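Local coordinates for phosphodiesterase (Candida albicans, PDB 6CPU), which is a phosphodiesterase of the HD superfamily, a largely helical protein that holds a zinc ion and a magnesium ion, at residues Asp41-Ile46 / Leu123-Ile128; His97-Met102 / Gly160-Met165; Lys34-Glu39 / Val263-Lys268; Asn269-His274 / Ser481-Glu486. All blocks are in the same frame, centred on the assembly; numbering follows the deposited sequence.

Contact 1 of 4, residues Asp41-Ile46 / Leu123-Ile128; sequences DSNVPI and LLTNRI
Asp-41 and Arg-127 meet in a salt bridge, their side chains crossing at about a right angle. The bridge joins the loop that leads into strand 46-49 of a small parallel sheet to the corner between helix 110-124 and helix 127-135. Arg-127 NH1 donates to Asp-41 OD2 over 2.9 Å. OD2 accepts with its syn lone pair and sits at the guanidinium edge, and the two flat groups are nearly coplanar, 19° apart. Across the contact a single nitrogen carries the bond. Arg-127 bends at chi2 (71°), which swings CD to 3.6 Å from Asp-41 OD2. Both charges have further partners. Asp-41 OD1 accepts from Gly-270 N, and OD2 also bridges to Arg-130. Arg-127 reaches Asn-271 through NH2 and Glu-486 through NE.

The rest of the contact is uncharged. Asn-43 lays its amide beside the turn at Thr-125, and ND2 donates to Thr-125 O at 3.3 Å. That bond is long but straight (168°) and falls on a carbonyl lone pair. Asn-43 CB rests 3.4 Å from Leu-124 O. Leu-124 CD1 touches Pro-45 CD at 4.3 Å, and Pro-45 also packs on Ile-117 and Ala-120 of helix 110-124. A water donates to Asn-43 O at 2.7 Å and to Thr-125 OG1 at 2.8 Å; that hydroxyl is also hydrogen-bonded to Lys-121 O.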
loop_
_atom_site.group_PDB
_atom_site.type_symbol
_atom_site.label_atom_id
_atom_site.label_comp_id
_atom_site.label_asym_id
_atom_site.label_seq_id
_atom_site.Cartn_x
_atom_site.Cartn_y
_atom_site.Cartn_z
ATOM N N ASP A 41 -7.108 5.982 -10.611
ATOM C CA ASP A 41 -7.386 7.066 -9.647
ATOM C C ASP A 41 -8.792 7.615 -9.876
ATOM O O ASP A 41 -9.216 7.735 -11.020
ATOM C CB ASP A 41 -6.405 8.241 -9.820
ATOM C CG ASP A 41 -4.949 7.860 -9.600
ATOM O OD1 ASP A 41 -4.652 7.143 -8.618
ATOM O OD2 ASP A 41 -4.092 8.293 -10.425
ATOM N N SER A 42 -9.509 7.973 -8.805
ATOM C CA SER A 42 -10.730 8.766 -8.950
ATOM C C SER A 42 -10.305 10.079 -9.586
ATOM O O SER A 42 -9.374 10.725 -9.108
ATOM C CB SER A 42 -11.401 9.018 -7.594
ATOM O OG SER A 42 -12.703 9.563 -7.771
ATOM N N ASN A 43 -10.944 10.455 -10.689
ATOM C CA ASN A 43 -10.482 11.614 -11.447
ATOM C C ASN A 43 -11.565 12.652 -11.732
ATOM O O ASN A 43 -11.436 13.468 -12.645
ATOM C CB ASN A 43 -9.777 11.159 -12.726
ATOM C CG ASN A 43 -10.734 10.690 -13.785
ATOM O OD1 ASN A 43 -11.836 10.231 -13.482
ATOM N ND2 ASN A 43 -10.325 10.818 -15.050
ATOM N N VAL A 44 -12.620 12.618 -10.929
ATOM C CA VAL A 44 -13.681 13.622 -10.993
ATOM C C VAL A 44 -13.959 14.109 -9.574
ATOM O O VAL A 44 -13.824 13.333 -8.613
ATOM C CB VAL A 44 -14.992 13.076 -11.620
ATOM C CG1 VAL A 44 -14.792 12.787 -13.109
ATOM C CG2 VAL A 44 -15.496 11.841 -10.902
ATOM N N PRO A 45 -14.341 15.381 -9.420
ATOM C CA PRO A 45 -14.713 15.818 -8.083
ATOM C C PRO A 45 -15.996 15.138 -7.640
ATOM O O PRO A 45 -16.869 14.864 -8.480
ATOM C CB PRO A 45 -14.939 17.317 -8.232
ATOM C CG PRO A 45 -14.357 17.695 -9.538
ATOM C CD PRO A 45 -14.351 16.479 -10.396
ATOM N N ILE A 46 -16.084 14.850 -6.347
ATOM C CA ILE A 46 -17.268 14.257 -5.761
ATOM C C ILE A 46 -17.910 15.291 -4.844
ATOM O O ILE A 46 -17.238 15.876 -3.980
ATOM C CB ILE A 46 -16.943 12.973 -4.986
ATOM C CG1 ILE A 46 -16.464 11.885 -5.953
ATOM C CG2 ILE A 46 -18.160 12.499 -4.173
ATOM C CD1 ILE A 46 -15.905 10.665 -5.264
ATOM N N LEU A 123 -7.926 19.928 -12.888
ATOM C CA LEU A 123 -6.694 19.436 -12.265
ATOM C C LEU A 123 -6.664 17.922 -12.011
ATOM O O LEU A 123 -5.588 17.341 -11.874
ATOM C CB LEU A 123 -6.452 20.183 -10.956
ATOM C CG LEU A 123 -6.216 21.688 -11.138
ATOM C CD1 LEU A 123 -6.349 22.423 -9.815
ATOM C CD2 LEU A 123 -4.849 21.959 -11.754
ATOM N N LEU A 124 -7.827 17.279 -11.950
ATOM C CA LEU A 124 -7.903 15.855 -11.621
ATOM C C LEU A 124 -7.947 14.936 -12.824
ATOM O O LEU A 124 -7.639 13.781 -12.705
ATOM C CB LEU A 124 -9.138 15.558 -10.771
ATOM C CG LEU A 124 -9.049 16.040 -9.321
ATOM C CD1 LEU A 124 -10.427 15.986 -8.683
ATOM C CD2 LEU A 124 -8.059 15.233 -8.510
ATOM N N THR A 125 -8.371 15.443 -13.979
ATOM C CA THR A 125 -8.629 14.562 -15.111
ATOM C C THR A 125 -7.432 13.708 -15.505
ATOM O O THR A 125 -7.581 12.501 -15.735
ATOM C CB THR A 125 -9.130 15.374 -16.328
ATOM O OG1 THR A 125 -10.323 16.066 -15.954
ATOM C CG2 THR A 125 -9.423 14.461 -17.519
ATOM N N ASN A 126 -6.257 14.333 -15.566
ATOM C CA ASN A 126 -5.049 13.716 -16.100
ATOM C C ASN A 126 -4.093 13.252 -15.008
ATOM O O ASN A 126 -3.864 13.959 -14.020
ATOM C CB ASN A 126 -4.337 14.692 -17.055
ATOM C CG ASN A 126 -3.009 14.159 -17.558
ATOM O OD1 ASN A 126 -1.983 14.303 -16.902
ATOM N ND2 ASN A 126 -3.020 13.559 -18.752
ATOM N N ARG A 127 -3.570 12.042 -15.192
ATOM C CA ARG A 127 -2.674 11.379 -14.244
ATOM C C ARG A 127 -1.450 12.201 -13.891
ATOM O O ARG A 127 -1.038 12.258 -12.731
ATOM C CB ARG A 127 -2.258 10.015 -14.816
ATOM C CG ARG A 127 -1.106 9.301 -14.133
ATOM C CD ARG A 127 -1.446 8.760 -12.750
ATOM N NE ARG A 127 -0.252 8.251 -12.095
ATOM C CZ ARG A 127 -0.173 7.870 -10.820
ATOM N NH1 ARG A 127 -1.239 7.899 -10.025
ATOM N NH2 ARG A 127 0.980 7.444 -10.344
ATOM N N ILE A 128 -0.867 12.862 -14.886
ATOM C CA ILE A 128 0.342 13.622 -14.641
ATOM C C ILE A 128 0.009 14.875 -13.846
ATOM O O ILE A 128 0.764 15.250 -12.951
ATOM C CB ILE A 128 1.085 13.969 -15.962
ATOM C CG1 ILE A 128 1.356 12.689 -16.769
ATOM C CG2 ILE A 128 2.376 14.709 -15.677
ATOM C CD1 ILE A 128 2.253 11.661 -16.123
HETATM O O HOH W 1 -12.475 14.518 -14.930
#

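Contact 2 of 4, residues His97-Met102 / Gly160-Met165; sequences HLNILM and GIIPTM
Ile-161 lays its two branches against Asn-99 and Leu-101. Ile-161 CG2 lies 3.4 Å from Asn-99 O and 3.8 Å from Asn-99 CB. Its other branch makes the apolar touch: CG1 stands beside the backbone N (chi1 -72°), and the CD1 it carries comes within 4.0 Å of Leu-101 CB. One isoleucine therefore covers two residues of segment 97-102. Leu-101 is packed further by Leu-113 and Glu-116 of helix 110-124.

The amide of Asn-99 adds contacts to carbon. Its OD1 lies 3.5 Å from Pro-163 CD, the two side chains crossing at about a right angle. The same oxygen is 3.8 Å from Ile-162 CG2. Leu-124 of helix 110-124 touches both Asn-99 and Ile-162.

Strand 100-103 is the outermost strand on one side of a four-stranded parallel sheet. Asn-99 and Leu-101 pair with Ile-46 of the neighbouring strand. Segment 160-165 is irregular: Ile-161 and Ile-162 both face Ile-158, which fits a classic beta bulge.

No direct hydrogen bond crosses between the segments. The polar links are indirect or weak. Asn-99 CA points its hydrogen at Ile-161 O, with 3.6 Å from CA to O and 160° at the hydrogen. A water is hydrogen-bonded to Ile-100 O at 2.8 Å and to Ile-161 O at 2.7 Å.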
loop_
_atom_site.group_PDB
_atom_site.type_symbol
_atom_site.label_atom_id
_atom_site.label_comp_id
_atom_site.label_asym_id
_atom_site.label_seq_id
_atom_site.Cartn_x
_atom_site.Cartn_y
_atom_site.Cartn_z
ATOM N N HIS A 97 -8.882 10.834 0.376
ATOM C CA HIS A 97 -8.329 10.425 -0.917
ATOM C C HIS A 97 -9.265 10.584 -2.117
ATOM O O HIS A 97 -8.815 10.434 -3.248
ATOM C CB HIS A 97 -7.860 8.963 -0.841
ATOM C CG HIS A 97 -8.963 7.981 -0.583
ATOM N ND1 HIS A 97 -9.511 7.789 0.669
ATOM C CD2 HIS A 97 -9.600 7.114 -1.408
ATOM C CE1 HIS A 97 -10.463 6.877 0.596
ATOM N NE2 HIS A 97 -10.508 6.420 -0.644
ATOM N N LEU A 98 -10.540 10.902 -1.881
ATOM C CA LEU A 98 -11.549 10.959 -2.942
ATOM C C LEU A 98 -11.984 12.337 -3.479
ATOM O O LEU A 98 -12.982 12.411 -4.203
ATOM C CB LEU A 98 -12.801 10.185 -2.487
ATOM C CG LEU A 98 -12.608 8.685 -2.282
ATOM C CD1 LEU A 98 -13.918 8.051 -1.829
ATOM C CD2 LEU A 98 -12.117 8.021 -3.560
ATOM N N ASN A 99 -11.280 13.405 -3.138
ATOM C CA ASN A 99 -11.551 14.754 -3.714
ATOM C C ASN A 99 -12.996 15.195 -3.519
ATOM O O ASN A 99 -13.696 15.494 -4.486
ATOM C CB ASN A 99 -11.204 14.787 -5.195
ATOM C CG ASN A 99 -9.868 14.167 -5.475
ATOM O OD1 ASN A 99 -8.836 14.677 -5.023
ATOM N ND2 ASN A 99 -9.873 13.040 -6.197
ATOM N N ILE A 100 -13.432 15.194 -2.260
ATOM C CA ILE A 100 -14.838 15.435 -1.925
ATOM C C ILE A 100 -15.070 16.881 -1.482
ATOM O O ILE A 100 -14.295 17.417 -0.682
ATOM C CB ILE A 100 -15.310 14.478 -0.813
ATOM C CG1 ILE A 100 -15.392 13.040 -1.340
ATOM C CG2 ILE A 100 -16.651 14.921 -0.247
ATOM C CD1 ILE A 100 -15.448 11.970 -0.271
ATOM N N LEU A 101 -16.128 17.493 -2.013
ATOM C CA LEU A 101 -16.715 18.732 -1.478
ATOM C C LEU A 101 -18.047 18.401 -0.808
ATOM O O LEU A 101 -18.911 17.783 -1.433
ATOM C CB LEU A 101 -16.981 19.719 -2.601
ATOM C CG LEU A 101 -17.540 21.073 -2.166
ATOM C CD1 LEU A 101 -16.592 21.746 -1.179
ATOM C CD2 LEU A 101 -17.757 21.948 -3.377
ATOM N N MET A 102 -18.204 18.798 0.449
ATOM C CA MET A 102 -19.440 18.565 1.196
ATOM C C MET A 102 -20.256 19.850 1.253
ATOM O O MET A 102 -19.720 20.909 1.585
ATOM C CB MET A 102 -19.128 18.105 2.618
ATOM C CG MET A 102 -18.518 16.719 2.700
ATOM S SD MET A 102 -18.170 16.178 4.384
ATOM C CE MET A 102 -16.662 17.052 4.743
ATOM N N GLY A 160 -9.868 23.861 -2.512
ATOM C CA GLY A 160 -10.632 23.394 -1.370
ATOM C C GLY A 160 -11.013 21.931 -1.430
ATOM O O GLY A 160 -11.781 21.469 -0.591
ATOM N N ILE A 161 -10.473 21.184 -2.397
ATOM C CA ILE A 161 -10.943 19.821 -2.649
ATOM C C ILE A 161 -9.843 18.762 -2.740
ATOM O O ILE A 161 -10.017 17.637 -2.262
ATOM C CB ILE A 161 -11.799 19.832 -3.941
ATOM C CG1 ILE A 161 -13.144 20.518 -3.663
ATOM C CG2 ILE A 161 -12.022 18.441 -4.490
ATOM C CD1 ILE A 161 -13.909 20.886 -4.925
ATOM N N ILE A 162 -8.722 19.087 -3.365
ATOM C CA ILE A 162 -7.732 18.074 -3.659
ATOM C C ILE A 162 -6.635 18.052 -2.596
ATOM O O ILE A 162 -5.974 19.061 -2.387
ATOM C CB ILE A 162 -7.064 18.327 -5.030
ATOM C CG1 ILE A 162 -8.117 18.426 -6.133
ATOM C CG2 ILE A 162 -6.041 17.242 -5.317
ATOM C CD1 ILE A 162 -7.557 18.965 -7.436
ATOM N N PRO A 163 -6.428 16.904 -1.938
ATOM C CA PRO A 163 -5.435 16.872 -0.872
ATOM C C PRO A 163 -4.009 16.742 -1.409
ATOM O O PRO A 163 -3.784 16.152 -2.474
ATOM C CB PRO A 163 -5.815 15.615 -0.094
ATOM C CG PRO A 163 -6.335 14.708 -1.142
ATOM C CD PRO A 163 -7.119 15.607 -2.063
ATOM N N THR A 164 -3.071 17.333 -0.697
ATOM C CA THR A 164 -1.661 17.193 -1.009
ATOM C C THR A 164 -0.987 16.389 0.084
ATOM O O THR A 164 -1.544 16.198 1.177
ATOM C CB THR A 164 -0.966 18.544 -1.088
ATOM O OG1 THR A 164 -0.950 19.134 0.214
ATOM C CG2 THR A 164 -1.655 19.451 -2.075
ATOM N N MET A 165 0.219 15.924 -0.210
ATOM C CA MET A 165 0.987 15.153 0.761
ATOM C C MET A 165 1.222 15.935 2.047
ATOM O O MET A 165 1.039 15.384 3.153
ATOM C CB MET A 165 2.326 14.733 0.150
ATOM C CG MET A 165 2.174 13.628 -0.897
ATOM S SD MET A 165 3.717 13.402 -1.810
ATOM C CE MET A 165 4.703 12.609 -0.559
HETATM O O HOH W 2 -11.586 17.154 -0.141
#

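Contact 3 of 4, residues Lys34-Glu39 / Val263-Lys268; sequences KKTSTE and VRDTYK
Thr-36 places its hydroxyl between Arg-264 and Asp-265 of segment 263-268, which lies on helix 253-264 and includes a type I beta turn from Arg-264 to Tyr-267. Thr-36 OG1 donates to Asp-265 OD1 over 2.6 Å and meets that oxygen nearly along its C-O bond. Arg-264 NE donates to the same hydroxyl at 3.0 Å, a weak bond bent to 128°. With chi1 at 52°, OG1 sits between the backbone N and the carbonyl carbon, which turns it toward both partners.

The guanidinium of Arg-264 lies under the backbone of segment 34-39. Thr-36 O stands 3.5 Å above its plane, offset toward the rim, with Ser-37 N over the same face. Thr-36 O accepts instead from Asn-269 ND2.

Further out, Arg-264 NH1 forms a salt bridge with Asp-228 of helix 227-242, and NH2 donates to Phe-33 O. These bonds would help hold the guanidinium in place. His-97 packs on both Thr-36 and Asp-265. Tyr-267 OH bonds to the backbone N of Asp-350, a zinc ligand, so the turn reaches the second shell of the metal site. Ser-37 OG donates to Lys-34 O at 2.9 Å, and Thr-266 OG1 to Val-263 O at 2.7 Å.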
loop_
_atom_site.group_PDB
_atom_site.type_symbol
_atom_site.label_atom_id
_atom_site.label_comp_id
_atom_site.label_asym_id
_atom_site.label_seq_id
_atom_site.Cartn_x
_atom_site.Cartn_y
_atom_site.Cartn_z
ATOM N N LYS A 34 -15.882 1.304 -1.852
ATOM C CA LYS A 34 -15.694 0.480 -3.045
ATOM C C LYS A 34 -14.912 1.170 -4.158
ATOM O O LYS A 34 -14.421 0.498 -5.069
ATOM C CB LYS A 34 -17.045 -0.016 -3.577
ATOM C CG LYS A 34 -17.612 -1.135 -2.722
ATOM C CD LYS A 34 -18.791 -1.842 -3.361
ATOM C CE LYS A 34 -20.054 -1.025 -3.259
ATOM N NZ LYS A 34 -21.239 -1.882 -3.562
ATOM N N LYS A 35 -14.760 2.492 -4.074
ATOM C CA LYS A 35 -14.019 3.242 -5.095
ATOM C C LYS A 35 -12.563 2.794 -5.316
ATOM O O LYS A 35 -12.044 2.886 -6.452
ATOM C CB LYS A 35 -14.112 4.743 -4.823
ATOM C CG LYS A 35 -15.523 5.231 -5.113
ATOM C CD LYS A 35 -15.645 6.726 -5.069
ATOM C CE LYS A 35 -17.011 7.153 -5.566
ATOM N NZ LYS A 35 -17.095 7.118 -7.049
ATOM N N THR A 36 -11.911 2.271 -4.274
ATOM C CA THR A 36 -10.539 1.797 -4.410
ATOM C C THR A 36 -10.439 0.316 -4.870
ATOM O O THR A 36 -9.371 -0.305 -4.782
ATOM C CB THR A 36 -9.737 2.075 -3.121
ATOM O OG1 THR A 36 -10.443 1.569 -1.982
ATOM C CG2 THR A 36 -9.536 3.556 -2.975
ATOM N N SER A 37 -11.540 -0.241 -5.369
ATOM C CA SER A 37 -11.520 -1.596 -5.921
ATOM C C SER A 37 -10.992 -1.603 -7.354
ATOM O O SER A 37 -10.661 -2.674 -7.880
ATOM C CB SER A 37 -12.910 -2.210 -5.911
ATOM O OG SER A 37 -13.725 -1.588 -6.893
ATOM N N THR A 38 -10.923 -0.425 -7.972
ATOM C CA THR A 38 -10.554 -0.285 -9.396
ATOM C C THR A 38 -9.050 -0.131 -9.573
ATOM O O THR A 38 -8.289 -0.074 -8.590
ATOM C CB THR A 38 -11.252 0.938 -10.032
ATOM O OG1 THR A 38 -10.654 2.145 -9.538
ATOM C CG2 THR A 38 -12.755 0.948 -9.726
ATOM N N GLU A 39 -8.616 -0.044 -10.833
ATOM C CA GLU A 39 -7.199 0.118 -11.148
ATOM C C GLU A 39 -6.854 1.554 -11.558
ATOM O O GLU A 39 -5.773 1.802 -12.080
ATOM C CB GLU A 39 -6.806 -0.845 -12.273
ATOM C CG GLU A 39 -6.953 -2.306 -11.914
ATOM C CD GLU A 39 -6.006 -2.759 -10.813
ATOM O OE1 GLU A 39 -4.850 -2.277 -10.740
ATOM O OE2 GLU A 39 -6.406 -3.629 -10.011
ATOM N N VAL A 263 -6.432 0.776 5.014
ATOM C CA VAL A 263 -5.078 0.727 4.447
ATOM C C VAL A 263 -5.130 0.859 2.924
ATOM O O VAL A 263 -4.397 1.669 2.345
ATOM C CB VAL A 263 -4.333 -0.585 4.811
ATOM C CG1 VAL A 263 -3.041 -0.707 4.014
ATOM C CG2 VAL A 263 -4.035 -0.644 6.298
ATOM N N ARG A 264 -5.989 0.079 2.279
ATOM C CA ARG A 264 -6.123 0.146 0.807
ATOM C C ARG A 264 -6.434 1.575 0.354
ATOM O O ARG A 264 -5.860 2.066 -0.630
ATOM C CB ARG A 264 -7.189 -0.826 0.310
ATOM C CG ARG A 264 -7.354 -0.838 -1.191
ATOM C CD ARG A 264 -8.389 -1.848 -1.625
ATOM N NE ARG A 264 -9.758 -1.349 -1.469
ATOM C CZ ARG A 264 -10.846 -1.989 -1.878
ATOM N NH1 ARG A 264 -10.757 -3.191 -2.423
ATOM N NH2 ARG A 264 -12.041 -1.425 -1.742
ATOM N N ASP A 265 -7.302 2.255 1.101
ATOM C CA ASP A 265 -7.672 3.642 0.811
ATOM C C ASP A 265 -6.515 4.661 0.898
ATOM O O ASP A 265 -6.636 5.765 0.363
ATOM C CB ASP A 265 -8.824 4.105 1.736
ATOM C CG ASP A 265 -10.178 3.480 1.383
ATOM O OD1 ASP A 265 -10.325 2.900 0.279
ATOM O OD2 ASP A 265 -11.119 3.573 2.227
ATOM N N THR A 266 -5.406 4.299 1.536
ATOM C CA THR A 266 -4.252 5.180 1.597
ATOM C C THR A 266 -3.288 4.975 0.431
ATOM O O THR A 266 -2.352 5.745 0.293
ATOM C CB THR A 266 -3.453 5.034 2.902
ATOM O OG1 THR A 266 -2.820 3.754 2.956
ATOM C CG2 THR A 266 -4.365 5.214 4.115
ATOM N N TYR A 267 -3.509 3.932 -0.370
ATOM C CA TYR A 267 -2.684 3.673 -1.550
ATOM C C TYR A 267 -3.349 4.266 -2.776
ATOM O O TYR A 267 -4.568 4.267 -2.882
ATOM C CB TYR A 267 -2.444 2.156 -1.707
ATOM C CG TYR A 267 -1.373 1.641 -0.779
ATOM C CD1 TYR A 267 -1.682 1.066 0.444
ATOM C CD2 TYR A 267 -0.025 1.744 -1.123
ATOM C CE1 TYR A 267 -0.689 0.629 1.305
ATOM C CE2 TYR A 267 0.970 1.309 -0.259
ATOM C CZ TYR A 267 0.642 0.748 0.949
ATOM O OH TYR A 267 1.666 0.311 1.795
ATOM N N LYS A 268 -2.558 4.808 -3.693
ATOM C CA LYS A 268 -3.115 5.438 -4.899
ATOM C C LYS A 268 -3.305 4.407 -6.022
ATOM O O LYS A 268 -2.321 3.884 -6.555
ATOM C CB LYS A 268 -2.190 6.568 -5.350
ATOM C CG LYS A 268 -2.149 7.662 -4.301
ATOM C CD LYS A 268 -1.127 8.719 -4.608
ATOM C CE LYS A 268 -1.407 10.019 -3.874
ATOM N NZ LYS A 268 -1.901 9.839 -2.493
#

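Contact 4 of 4, residues Asn269-His274 / Ser481-Glu486; sequences NGNPFH and SREFAE
The His-274 ring takes Glu-483 OE2 at its edge, in plane, and carries Phe-273 CD2 on one face, 3.4 Å above its centre. His-353 also stacks with this ring. His-274 ND1 donates to Glu-483 OE2 at 2.6 Å in an almost straight bond (174°). The ring and carboxylate planes are 47° apart. At the edge of the Phe-273 ring lies His-274 CG.

The other carboxylate oxygen is held by backbone. Glu-483 OE1 accepts from Phe-273 N at 2.8 Å on its anti side and from His-274 N at 3.0 Å on its syn side, both donors tilted out of the carboxylate plane. Glu-483 reaches there because CG is anti to the backbone N (chi1 -167°) and the chain stays extended. Three bonds thus grip one carboxylate.

Segment 269-274 lies in the loop before helix 276-292 of the helical phosphodiesterase fold, and helix 470-495 supplies Glu-483. The His-274 side chain is about 4 Å from the zinc ion and touches its ligand Asp-350. Phe-273 meets the ring of another ligand, His-278.

Pro-272 packs against helix 470-495. Its CB meets Arg-482 CB at 3.8 Å. Pro-272 and Glu-486 meet tip to tip, CG to OE2 at 3.6 Å. Glu-486 OE2 also bonds to Tyr-508. A water donates to Glu-486 OE2 and to Gly-270 O, 2.6 Å from each.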
loop_
_atom_site.group_PDB
_atom_site.type_symbol
_atom_site.label_atom_id
_atom_site.label_comp_id
_atom_site.label_asym_id
_atom_site.label_seq_id
_atom_site.Cartn_x
_atom_site.Cartn_y
_atom_site.Cartn_z
ATOM N N ASN A 269 -4.562 4.139 -6.380
ATOM C CA ASN A 269 -4.894 3.032 -7.271
ATOM C C ASN A 269 -4.357 3.192 -8.665
ATOM O O ASN A 269 -4.127 2.201 -9.347
ATOM C CB ASN A 269 -6.396 2.886 -7.416
ATOM C CG ASN A 269 -7.041 2.477 -6.143
ATOM O OD1 ASN A 269 -7.062 3.254 -5.181
ATOM N ND2 ASN A 269 -7.559 1.261 -6.108
ATOM N N GLY A 270 -4.216 4.432 -9.099
ATOM C CA GLY A 270 -3.654 4.716 -10.429
ATOM C C GLY A 270 -2.147 4.664 -10.531
ATOM O O GLY A 270 -1.605 4.874 -11.625
ATOM N N ASN A 271 -1.437 4.434 -9.424
ATOM C CA ASN A 271 0.003 4.256 -9.507
ATOM C C ASN A 271 0.241 2.929 -10.230
ATOM O O ASN A 271 -0.325 1.913 -9.836
ATOM C CB ASN A 271 0.693 4.205 -8.147
ATOM C CG ASN A 271 0.758 5.565 -7.441
ATOM O OD1 ASN A 271 0.310 6.597 -7.942
ATOM N ND2 ASN A 271 1.333 5.553 -6.279
ATOM N N PRO A 272 1.066 2.931 -11.299
ATOM C CA PRO A 272 1.260 1.618 -11.942
ATOM C C PRO A 272 1.978 0.608 -11.059
ATOM O O PRO A 272 1.647 -0.585 -11.101
ATOM C CB PRO A 272 2.084 1.961 -13.195
ATOM C CG PRO A 272 1.748 3.374 -13.477
ATOM C CD PRO A 272 1.621 4.020 -12.117
ATOM N N PHE A 273 2.952 1.054 -10.272
ATOM C CA PHE A 273 3.722 0.166 -9.420
ATOM C C PHE A 273 3.445 0.289 -7.920
ATOM O O PHE A 273 3.096 -0.702 -7.285
ATOM C CB PHE A 273 5.219 0.374 -9.641
ATOM C CG PHE A 273 6.072 -0.623 -8.920
ATOM C CD1 PHE A 273 6.437 -1.803 -9.537
ATOM C CD2 PHE A 273 6.518 -0.389 -7.629
ATOM C CE1 PHE A 273 7.221 -2.726 -8.891
ATOM C CE2 PHE A 273 7.295 -1.314 -6.966
ATOM C CZ PHE A 273 7.659 -2.492 -7.607
ATOM N N HIS A 274 3.642 1.491 -7.363
ATOM C CA HIS A 274 3.499 1.729 -5.907
ATOM C C HIS A 274 2.050 1.892 -5.458
ATOM O O HIS A 274 1.638 2.946 -4.984
ATOM C CB HIS A 274 4.350 2.931 -5.481
ATOM C CG HIS A 274 5.819 2.664 -5.564
ATOM N ND1 HIS A 274 6.593 3.073 -6.630
ATOM C CD2 HIS A 274 6.646 1.984 -4.739
ATOM C CE1 HIS A 274 7.841 2.676 -6.443
ATOM N NE2 HIS A 274 7.898 2.008 -5.305
ATOM N N SER A 481 8.310 -0.064 -15.160
ATOM C CA SER A 481 8.616 0.806 -16.304
ATOM C C SER A 481 7.523 1.815 -16.637
ATOM O O SER A 481 7.826 2.938 -17.053
ATOM C CB SER A 481 8.947 -0.029 -17.552
ATOM O OG SER A 481 9.963 -0.957 -17.239
ATOM N N ARG A 482 6.251 1.442 -16.473
ATOM C CA ARG A 482 5.173 2.391 -16.733
ATOM C C ARG A 482 5.273 3.588 -15.781
ATOM O O ARG A 482 5.108 4.738 -16.208
ATOM C CB ARG A 482 3.790 1.754 -16.586
ATOM C CG ARG A 482 3.452 0.717 -17.633
ATOM C CD ARG A 482 2.162 0.017 -17.278
ATOM N NE ARG A 482 1.621 -0.782 -18.381
ATOM C CZ ARG A 482 0.473 -1.453 -18.323
ATOM N NH1 ARG A 482 -0.267 -1.429 -17.213
ATOM N NH2 ARG A 482 0.062 -2.157 -19.383
ATOM N N GLU A 483 5.527 3.304 -14.511
ATOM C CA GLU A 483 5.621 4.361 -13.500
ATOM C C GLU A 483 6.857 5.233 -13.740
ATOM O O GLU A 483 6.773 6.443 -13.637
ATOM C CB GLU A 483 5.617 3.778 -12.091
ATOM C CG GLU A 483 5.407 4.832 -11.021
ATOM C CD GLU A 483 5.086 4.243 -9.658
ATOM O OE1 GLU A 483 4.063 3.526 -9.511
ATOM O OE2 GLU A 483 5.866 4.509 -8.732
ATOM N N PHE A 484 7.985 4.615 -14.088
ATOM C CA PHE A 484 9.186 5.349 -14.516
ATOM C C PHE A 484 8.882 6.321 -15.654
ATOM O O PHE A 484 9.310 7.477 -15.602
ATOM C CB PHE A 484 10.311 4.381 -14.928
ATOM C CG PHE A 484 11.591 5.070 -15.349
ATOM C CD1 PHE A 484 12.634 5.254 -14.438
ATOM C CD2 PHE A 484 11.760 5.534 -16.658
ATOM C CE1 PHE A 484 13.811 5.886 -14.822
ATOM C CE2 PHE A 484 12.936 6.168 -17.041
ATOM C CZ PHE A 484 13.960 6.343 -16.126
ATOM N N ALA A 485 8.144 5.868 -16.667
ATOM C CA ALA A 485 7.797 6.715 -17.820
ATOM C C ALA A 485 6.890 7.888 -17.444
ATOM O O ALA A 485 7.007 8.974 -18.002
ATOM C CB ALA A 485 7.136 5.883 -18.918
ATOM N N GLU A 486 5.971 7.660 -16.502
ATOM C CA GLU A 486 5.135 8.746 -15.994
ATOM C C GLU A 486 5.977 9.799 -15.267
ATOM O O GLU A 486 5.736 10.994 -15.423
ATOM C CB GLU A 486 4.032 8.200 -15.077
ATOM C CG GLU A 486 2.975 7.357 -15.801
ATOM C CD GLU A 486 1.816 6.949 -14.884
ATOM O OE1 GLU A 486 1.895 7.290 -13.681
ATOM O OE2 GLU A 486 0.835 6.319 -15.362
HETATM O O HOH W 3 -1.364 5.479 -14.157
#

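Overall arrangement
The contacts run from the parallel sheet toward the metal site. Contacts 1 and 2 have centres about 11 Å apart and share the sheet pairing of Ile-46 with Asn-99 and Leu-101. Contact 1 links to contact 4 through Arg-127 NH2 to Asn-271 OD1 (2.6 Å). Asn-269 ND2 joins contact 4 to contact 3, 2.7 Å from Thr-36 O. His-97 brings contacts 2 and 3 together by packing. Contacts 2 and 4 do not touch; their nearest atoms are about 6 Å apart. Contact 4 borders the metals: the His-274 side chain is about 5 Å from magnesium, while that of Arg-127 in contact 1 is about 13 Å away.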